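Local coordinates for protein clan CA, family C40, NlpC/P60 superfamily cysteine peptidase (Trichomonas vaginalis, PDB 6BIO) that probably cleaves peptide bonds of bacterial peptidoglycan, as a cysteine peptidase of the NlpC/P60 family, at residues Q18-L23 and V115-F120; V54-Y59 and D78-I83. All blocks are in the same frame, centred on the assembly; numbering follows the deposited sequence. Where two conformers were deposited one is given.

Contact 1: residues Q18-L23 and V115-F120; sequences QTIGRL and VTILDF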
ATOM      1  N   GLN A  18      13.559   9.602  -2.119  1.00  7.08           N
ATOM      2  CA  GLN A  18      13.241   8.204  -2.366  1.00  7.07           C
ATOM      3  C   GLN A  18      12.866   8.020  -3.826  1.00  6.10           C
ATOM      4  O   GLN A  18      12.505   8.960  -4.521  1.00  6.55           O
ATOM      5  CB  GLN A  18      12.084   7.754  -1.481  1.00  8.23           C
ATOM      6  CG  GLN A  18      12.460   7.714  -0.033  1.00  8.64           C
ATOM      7  CD  GLN A  18      11.258   7.683   0.900  1.00  8.35           C
ATOM      8  OE1 GLN A  18      10.537   6.683   0.985  1.00  7.87           O
ATOM      9  NE2 GLN A  18      11.058   8.771   1.648  1.00  8.30           N
ATOM     10  N   THR A  19      12.939   6.780  -4.287  1.00  6.46           N
ATOM     11  CA  THR A  19      12.500   6.367  -5.617  1.00  5.98           C
ATOM     12  C   THR A  19      11.422   5.305  -5.455  1.00  6.33           C
ATOM     13  O   THR A  19      11.028   4.955  -4.345  1.00  6.86           O
ATOM     14  CB  THR A  19      13.676   5.913  -6.473  1.00  7.38           C
ATOM     15  OG1 THR A  19      14.351   4.861  -5.772  1.00  8.17           O
ATOM     16  CG2 THR A  19      14.626   7.057  -6.807  1.00  8.52           C
ATOM     17  N   ILE A  20      10.918   4.812  -6.565  1.00  6.32           N
ATOM     18  CA  ILE A  20       9.815   3.850  -6.596  1.00  6.09           C
ATOM     19  C   ILE A  20      10.378   2.513  -6.995  1.00  6.58           C
ATOM     20  O   ILE A  20      11.096   2.424  -7.982  1.00  7.44           O
ATOM     21  CB  ILE A  20       8.717   4.247  -7.604  1.00  7.10           C
ATOM     22  CG1 ILE A  20       8.207   5.642  -7.267  1.00  7.16           C
ATOM     23  CG2 ILE A  20       7.588   3.214  -7.606  1.00  7.64           C
ATOM     24  CD1 ILE A  20       7.273   6.229  -8.291  1.00  8.03           C
ATOM     25  N   GLY A  21       9.984   1.468  -6.272  1.00  6.67           N
ATOM     26  CA  GLY A  21      10.317   0.120  -6.644  1.00  6.38           C
ATOM     27  C   GLY A  21       9.106  -0.765  -6.876  1.00  6.32           C
ATOM     28  O   GLY A  21       8.038  -0.583  -6.289  1.00  6.30           O
ATOM     29  N   ARG A  22       9.298  -1.750  -7.733  1.00  7.04           N
ATOM     30  CA  ARG A  22       8.299  -2.785  -7.935  1.00  7.05           C
ATOM     31  C   ARG A  22       9.015  -4.114  -7.767  1.00  7.00           C
ATOM     32  O   ARG A  22      10.067  -4.327  -8.382  1.00  7.76           O
ATOM     33  CB  ARG A  22       7.622  -2.689  -9.321  1.00  8.41           C
ATOM     34  CG  ARG A  22       6.623  -3.826  -9.564  1.00 10.32           C
ATOM     35  CD  ARG A  22       5.966  -3.733 -10.944  1.00 11.93           C
ATOM     36  NE  ARG A  22       6.831  -4.305 -11.903  1.00 14.15           N
ATOM     37  CZ  ARG A  22       6.762  -5.559 -12.355  1.00 14.43           C
ATOM     38  NH1 ARG A  22       5.807  -6.436 -12.018  1.00 14.97           N
ATOM     39  NH2 ARG A  22       7.672  -5.914 -13.181  1.00 15.30           N
ATOM     40  N   LEU A  23       8.445  -5.006  -6.950  1.00  6.94           N
ATOM     41  CA  LEU A  23       9.085  -6.289  -6.703  1.00  7.18           C
ATOM     42  C   LEU A  23       8.943  -7.206  -7.898  1.00  8.20           C
ATOM     43  O   LEU A  23       7.857  -7.381  -8.453  1.00  8.23           O
ATOM     44  CB  LEU A  23       8.522  -6.951  -5.460  1.00  8.61           C
ATOM     45  CG  LEU A  23       9.344  -6.545  -4.233  1.00 12.35           C
ATOM     46  CD1 LEU A  23       9.144  -5.116  -3.879  1.00 12.32           C
ATOM     47  CD2 LEU A  23       9.173  -7.385  -3.103  1.00 15.25           C
ATOM     48  N   VAL A 115       6.459  15.618 -17.626  1.00 11.57           N
ATOM     49  CA  VAL A 115       7.315  15.410 -16.461  1.00 10.33           C
ATOM     50  C   VAL A 115       7.423  13.914 -16.182  1.00  9.68           C
ATOM     51  O   VAL A 115       6.651  13.092 -16.701  1.00 11.15           O
ATOM     52  CB  VAL A 115       6.781  16.158 -15.211  1.00 10.83           C
ATOM     53  CG1 VAL A 115       6.522  17.662 -15.511  1.00 11.09           C
ATOM     54  CG2 VAL A 115       5.505  15.482 -14.654  1.00 11.47           C
ATOM     55  N   THR A 116       8.385  13.553 -15.344  1.00  9.29           N
ATOM     56  CA  THR A 116       8.538  12.158 -14.950  1.00  9.65           C
ATOM     57  C   THR A 116       8.434  12.051 -13.436  1.00  8.13           C
ATOM     58  O   THR A 116       9.200  12.700 -12.716  1.00  8.55           O
ATOM     59  CB  THR A 116       9.895  11.626 -15.419  1.00 11.97           C
ATOM     60  OG1 THR A 116      10.011  11.761 -16.840  1.00 14.44           O
ATOM     61  CG2 THR A 116      10.077  10.166 -15.022  1.00 13.22           C
ATOM     62  N   ILE A 117       7.518  11.204 -12.956  1.00  7.62           N
ATOM     63  CA  ILE A 117       7.392  10.933 -11.531  1.00  7.22           C
ATOM     64  C   ILE A 117       8.506  10.003 -11.085  1.00  6.50           C
ATOM     65  O   ILE A 117       8.674   8.901 -11.626  1.00  7.99           O
ATOM     66  CB  ILE A 117       6.002  10.348 -11.208  1.00  7.77           C
ATOM     67  CG1 ILE A 117       4.902  11.393 -11.425  1.00  9.29           C
ATOM     68  CG2 ILE A 117       5.981   9.717  -9.790  1.00  8.27           C
ATOM     69  CD1 ILE A 117       3.499  10.855 -11.444  1.00 10.54           C
ATOM     70  N   LEU A 118       9.187  10.405 -10.003  1.00  6.09           N
ATOM     71  CA  LEU A 118      10.255   9.662  -9.356  1.00  6.78           C
ATOM     72  C   LEU A 118       9.857   9.107  -8.005  1.00  6.49           C
ATOM     73  O   LEU A 118      10.476   8.123  -7.554  1.00  6.90           O
ATOM     74  CB  LEU A 118      11.492  10.554  -9.155  1.00  7.70           C
ATOM     75  CG  LEU A 118      12.025  11.208 -10.446  1.00  9.59           C
ATOM     76  CD1 LEU A 118      13.237  12.071 -10.115  1.00 10.72           C
ATOM     77  CD2 LEU A 118      12.388  10.235 -11.493  1.00 10.68           C
ATOM     78  N   ASP A 119       8.890   9.726  -7.326  1.00  6.21           N
ATOM     79  CA  ASP A 119       8.393   9.246  -6.034  1.00  6.03           C
ATOM     80  C   ASP A 119       6.980   9.779  -5.897  1.00  6.19           C
ATOM     81  O   ASP A 119       6.601  10.761  -6.553  1.00  6.04           O
ATOM     82  CB  ASP A 119       9.293   9.702  -4.865  1.00  5.81           C
ATOM     83  CG  ASP A 119       8.974   9.015  -3.580  1.00  6.24           C
ATOM     84  OD1 ASP A 119       8.337   7.923  -3.558  1.00  6.91           O
ATOM     85  OD2 ASP A 119       9.414   9.523  -2.520  1.00  6.26           O
ATOM     86  N   PHE A 120       6.196   9.095  -5.070  1.00  5.91           N
ATOM     87  CA  PHE A 120       4.782   9.382  -4.925  1.00  6.30           C
ATOM     88  C   PHE A 120       4.400   9.436  -3.457  1.00  6.24           C
ATOM     89  O   PHE A 120       5.090   8.920  -2.598  1.00  5.91           O
ATOM     90  CB  PHE A 120       3.914   8.345  -5.652  1.00  7.26           C
ATOM     91  CG  PHE A 120       3.985   6.987  -4.998  1.00  7.25           C
ATOM     92  CD1 PHE A 120       5.095   6.172  -5.167  1.00  7.25           C
ATOM     93  CD2 PHE A 120       2.975   6.524  -4.174  1.00  7.54           C
ATOM     94  CE1 PHE A 120       5.214   4.979  -4.538  1.00  8.02           C
ATOM     95  CE2 PHE A 120       3.090   5.291  -3.516  1.00  8.29           C
ATOM     96  CZ  PHE A 120       4.200   4.527  -3.708  1.00  8.13           C
TER
HETATM   97  O   HOH W   1      11.439  11.449  -2.878  1.00  7.21           O
HETATM   98  O   HOH W   2      11.699   6.266  -9.128  1.00  9.03           O
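CG of D119, anti to the backbone N (chi1 -169°), sits 4.0 Å from CB of Q18, and OD2 of D119 comes to 3.4 Å from that Q18 CB. CG1 of I20 is anti to the carbonyl carbon (chi1 -57°) and meets the edge of the F120 ring near its plane, with I20 CG1 3.8 Å from F120 CD1. The tip of I20, CD1, touches CG2 of I117 as well, extending this apolar patch. No direct hydrogen bond joins the two segments; water does the polar work. One water accepts from Q18 N and donates to D119 OD2 (2.8 Å), while a second accepts from I20 N and donates to L118 O (2.7 Å). That carbonyl also receives a CA-H...O contact, T19 CA lying 3.3 Å from L118 O. The carboxylate of D119 is further held by Y15 OH at OD2, and Q18 O takes a bond from R127 NH1. A classic beta bulge sets L118 and D119 opposite the single residue R127 of strand 125-130. Strand 19-23, of the N-terminal all-beta part, thus meets strand 114-122 of the bacterial SH3 domain at 83°, the first flanked by strands 53-60 and 80-88, the second by 80-88 and 125-130.

Contact 2: residues V54-Y59 and D78-I83; sequences VHILGY and DSLEEI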
ATOM      1  N   VAL A  54       6.806  -0.329  -3.659  1.00  5.21           N
ATOM      2  CA  VAL A  54       7.514   0.201  -2.501  1.00  5.30           C
ATOM      3  C   VAL A  54       8.100   1.557  -2.864  1.00  5.32           C
ATOM      4  O   VAL A  54       8.268   1.893  -4.037  1.00  5.98           O
ATOM      5  CB  VAL A  54       8.634  -0.743  -2.003  1.00  5.80           C
ATOM      6  CG1 VAL A  54       8.060  -2.081  -1.657  1.00  6.59           C
ATOM      7  CG2 VAL A  54       9.745  -0.852  -3.025  1.00  6.61           C
ATOM      8  N   HIS A  55       8.518   2.287  -1.819  1.00  5.29           N
ATOM      9  CA  HIS A  55       9.491   3.329  -1.975  1.00  5.32           C
ATOM     10  C   HIS A  55      10.868   2.756  -1.660  1.00  5.68           C
ATOM     11  O   HIS A  55      11.016   1.882  -0.800  1.00  6.80           O
ATOM     12  CB  HIS A  55       9.278   4.486  -0.997  1.00  6.31           C
ATOM     13  CG  HIS A  55       7.878   5.028  -0.962  1.00  6.17           C
ATOM     14  ND1 HIS A  55       7.463   6.163  -1.633  1.00  6.27           N
ATOM     15  CD2 HIS A  55       6.802   4.580  -0.288  1.00  5.62           C
ATOM     16  CE1 HIS A  55       6.179   6.361  -1.392  1.00  6.23           C
ATOM     17  NE2 HIS A  55       5.762   5.433  -0.553  1.00  6.12           N
ATOM     18  N   ILE A  56      11.882   3.252  -2.353  1.00  6.43           N
ATOM     19  CA  ILE A  56      13.272   2.842  -2.140  1.00  6.90           C
ATOM     20  C   ILE A  56      13.997   3.979  -1.461  1.00  7.15           C
ATOM     21  O   ILE A  56      14.113   5.060  -2.035  1.00  7.40           O
ATOM     22  CB  ILE A  56      13.965   2.419  -3.447  1.00  7.34           C
ATOM     23  CG1 ILE A  56      13.179   1.302  -4.142  1.00  7.09           C
ATOM     24  CG2 ILE A  56      15.395   2.066  -3.177  1.00  8.74           C
ATOM     25  CD1 ILE A  56      13.644   1.082  -5.556  1.00  7.77           C
ATOM     26  N   LEU A  57      14.486   3.731  -0.249  1.00  8.38           N
ATOM     27  CA  LEU A  57      15.236   4.692   0.548  1.00  8.85           C
ATOM     28  C   LEU A  57      16.717   4.697   0.212  1.00  9.32           C
ATOM     29  O   LEU A  57      17.386   5.707   0.431  1.00 11.06           O
ATOM     30  CB  LEU A  57      15.055   4.387   2.037  1.00 10.18           C
ATOM     31  CG  LEU A  57      13.695   4.700   2.637  1.00 12.65           C
ATOM     32  CD1 LEU A  57      13.426   3.826   3.879  1.00 13.80           C
ATOM     33  CD2 LEU A  57      13.668   6.151   3.004  1.00 13.49           C
ATOM     34  N   GLY A  58      17.234   3.605  -0.332  1.00  9.39           N
ATOM     35  CA  GLY A  58      18.636   3.515  -0.675  1.00 10.49           C
ATOM     36  C   GLY A  58      19.053   2.069  -0.781  1.00 10.03           C
ATOM     37  O   GLY A  58      18.227   1.168  -0.677  1.00  9.44           O
ATOM     38  N   TYR A  59      20.346   1.869  -0.980  1.00 10.73           N
ATOM     39  CA  TYR A  59      20.924   0.542  -1.113  1.00 10.88           C
ATOM     40  C   TYR A  59      22.162   0.458  -0.227  1.00 11.89           C
ATOM     41  O   TYR A  59      22.910   1.434  -0.092  1.00 13.73           O
ATOM     42  CB  TYR A  59      21.364   0.269  -2.557  1.00 11.19           C
ATOM     43  CG  TYR A  59      20.252   0.313  -3.558  1.00 11.27           C
ATOM     44  CD1 TYR A  59      19.859   1.495  -4.160  1.00 11.39           C
ATOM     45  CD2 TYR A  59      19.569  -0.848  -3.902  1.00 12.37           C
ATOM     46  CE1 TYR A  59      18.832   1.527  -5.105  1.00 12.49           C
ATOM     47  CE2 TYR A  59      18.563  -0.825  -4.805  1.00 12.75           C
ATOM     48  CZ  TYR A  59      18.169   0.353  -5.397  1.00 13.18           C
ATOM     49  OH  TYR A  59      17.164   0.339  -6.343  1.00 15.12           O
ATOM     50  N   ASP A  78      18.435  -7.507  -5.985  1.00 12.76           N
ATOM     51  CA  ASP A  78      18.019  -8.120  -7.239  0.53 13.85           C
ATOM     52  C   ASP A  78      16.567  -8.543  -7.240  1.00 12.44           C
ATOM     53  O   ASP A  78      16.098  -9.066  -8.247  1.00 12.61           O
ATOM     54  CB  ASP A  78      18.890  -9.329  -7.541  0.53 16.85           C
ATOM     55  CG  ASP A  78      20.339  -8.978  -7.545  0.53 19.29           C
ATOM     56  OD1 ASP A  78      20.657  -7.984  -8.218  0.53 19.62           O
ATOM     57  OD2 ASP A  78      21.135  -9.681  -6.869  0.53 21.16           O
ATOM     58  N   SER A  79      15.835  -8.283  -6.165  1.00 10.55           N
ATOM     59  CA  SER A  79      14.431  -8.681  -6.096  1.00  9.13           C
ATOM     60  C   SER A  79      13.451  -7.606  -6.525  1.00  8.58           C
ATOM     61  O   SER A  79      12.241  -7.850  -6.472  1.00  8.43           O
ATOM     62  CB  SER A  79      14.051  -9.130  -4.683  1.00  9.68           C
ATOM     63  OG  SER A  79      13.990  -8.017  -3.764  1.00 11.40           O
ATOM     64  N   LEU A  80      13.912  -6.426  -6.926  1.00  8.66           N
ATOM     65  CA  LEU A  80      13.021  -5.347  -7.327  1.00  9.63           C
ATOM     66  C   LEU A  80      13.679  -4.572  -8.457  1.00  9.65           C
ATOM     67  O   LEU A  80      14.896  -4.673  -8.691  1.00 10.64           O
ATOM     68  CB  LEU A  80      12.663  -4.436  -6.157  1.00 10.02           C
ATOM     69  CG  LEU A  80      13.659  -3.396  -5.714  1.00 11.30           C
ATOM     70  CD1 LEU A  80      13.053  -2.612  -4.592  1.00 11.69           C
ATOM     71  CD2 LEU A  80      14.929  -3.997  -5.174  1.00 13.05           C
ATOM     72  N   GLU A  81      12.857  -3.756  -9.105  1.00 10.11           N
ATOM     73  CA  GLU A  81      13.281  -2.835 -10.141  1.00  9.69           C
ATOM     74  C   GLU A  81      12.832  -1.424  -9.777  1.00  9.35           C
ATOM     75  O   GLU A  81      11.801  -1.233  -9.139  1.00  9.81           O
ATOM     76  CB  GLU A  81      12.675  -3.233 -11.514  1.00 10.43           C
ATOM     77  CG  GLU A  81      11.182  -3.045 -11.646  1.00 12.20           C
ATOM     78  CD  GLU A  81      10.564  -3.667 -12.863  1.00 14.16           C
ATOM     79  OE1 GLU A  81      11.337  -4.166 -13.717  1.00 16.72           O
ATOM     80  OE2 GLU A  81       9.319  -3.652 -12.991  1.00 14.26           O
ATOM     81  N   GLU A  82      13.624  -0.427 -10.185  1.00  9.59           N
ATOM     82  CA  GLU A  82      13.233   0.978 -10.052  1.00 10.71           C
ATOM     83  C   GLU A  82      12.257   1.349 -11.161  1.00 10.36           C
ATOM     84  O   GLU A  82      12.408   0.915 -12.312  1.00 12.19           O
ATOM     85  CB  GLU A  82      14.443   1.904 -10.145  1.00 13.71           C
ATOM     86  CG  GLU A  82      15.456   1.600  -9.087  1.00 16.95           C
ATOM     87  CD  GLU A  82      15.868   2.826  -8.263  1.00 18.34           C
ATOM     88  OE1 GLU A  82      15.481   3.956  -8.580  1.00 20.60           O
ATOM     89  OE2 GLU A  82      16.633   2.655  -7.300  1.00 18.28           O
ATOM     90  N   ILE A  83      11.282   2.179 -10.817  1.00  9.98           N
ATOM     91  CA  ILE A  83      10.209   2.590 -11.706  1.00 11.17           C
ATOM     92  C   ILE A  83      10.189   4.100 -11.765  1.00 10.28           C
ATOM     93  O   ILE A  83      10.182   4.750 -10.713  1.00  9.73           O
ATOM     94  CB  ILE A  83       8.864   2.132 -11.086  1.00 12.82           C
ATOM     95  CG1 ILE A  83       8.766   0.606 -10.991  1.00 13.73           C
ATOM     96  CG2 ILE A  83       7.667   2.781 -11.801  1.00 13.82           C
ATOM     97  CD1 ILE A  83       8.707  -0.065 -12.342  1.00 14.16           C
TER
HETATM   98  O   HOH W   3      16.678  -1.773  -8.178  1.00 38.57           O
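The phenolic OH of Y59 is gripped twice: it donates to OE2 of E82 over 2.6 Å and accepts from a water at 2.8 Å, which reaches on to L80 O through a weak bond. The segments belong to the N-terminal all-beta part of the chain, whose antiparallel strands are consistent with an SH3-like barrel; strands 53-60 and 80-88 both flank strand 19-23, yet they cross here at -93°. Y59 and E82 meet tip to tip, OE2 using its anti lone pair, with ring and carboxylate planes only 20° apart. OE2 of E82 lies in the ring plane at its edge, 3.3 Å from Y59 CE1. The E82 chain bends at chi2 (-127°), which turns CD toward the tyrosine, and its other oxygen, OE1, bonds to T19 OG1. Apolar contacts complete the crossing. I56 and L80 reach toward each other, with CD1 of I56 3.9 Å from CD1 of L80, and the I56 tip also touches the carboxylate of E82. V54 crosses L80 at about a right angle, its CG2 4.1 Å from L80 CD1.

How the contacts relate
The centres of contacts 1 and 2 lie about 9 Å apart, and strand 19-23 joins them: it supplies one side of contact 1 and runs between the two strands of contact 2, with T19 O 2.8 Å from I56 N. H55, whose CB points away from 78-83, sends its imidazole to contact 1. Its ND1 lies 2.8 Å from D119 OD1, a probable hydrogen bond, and its ring stacks on F120. At the other end of the imidazole, NE2 bonds to OD2 of D194, a loop residue of the NlpC/P60 peptidase part, so this ring ties both contacts to that part of the chain.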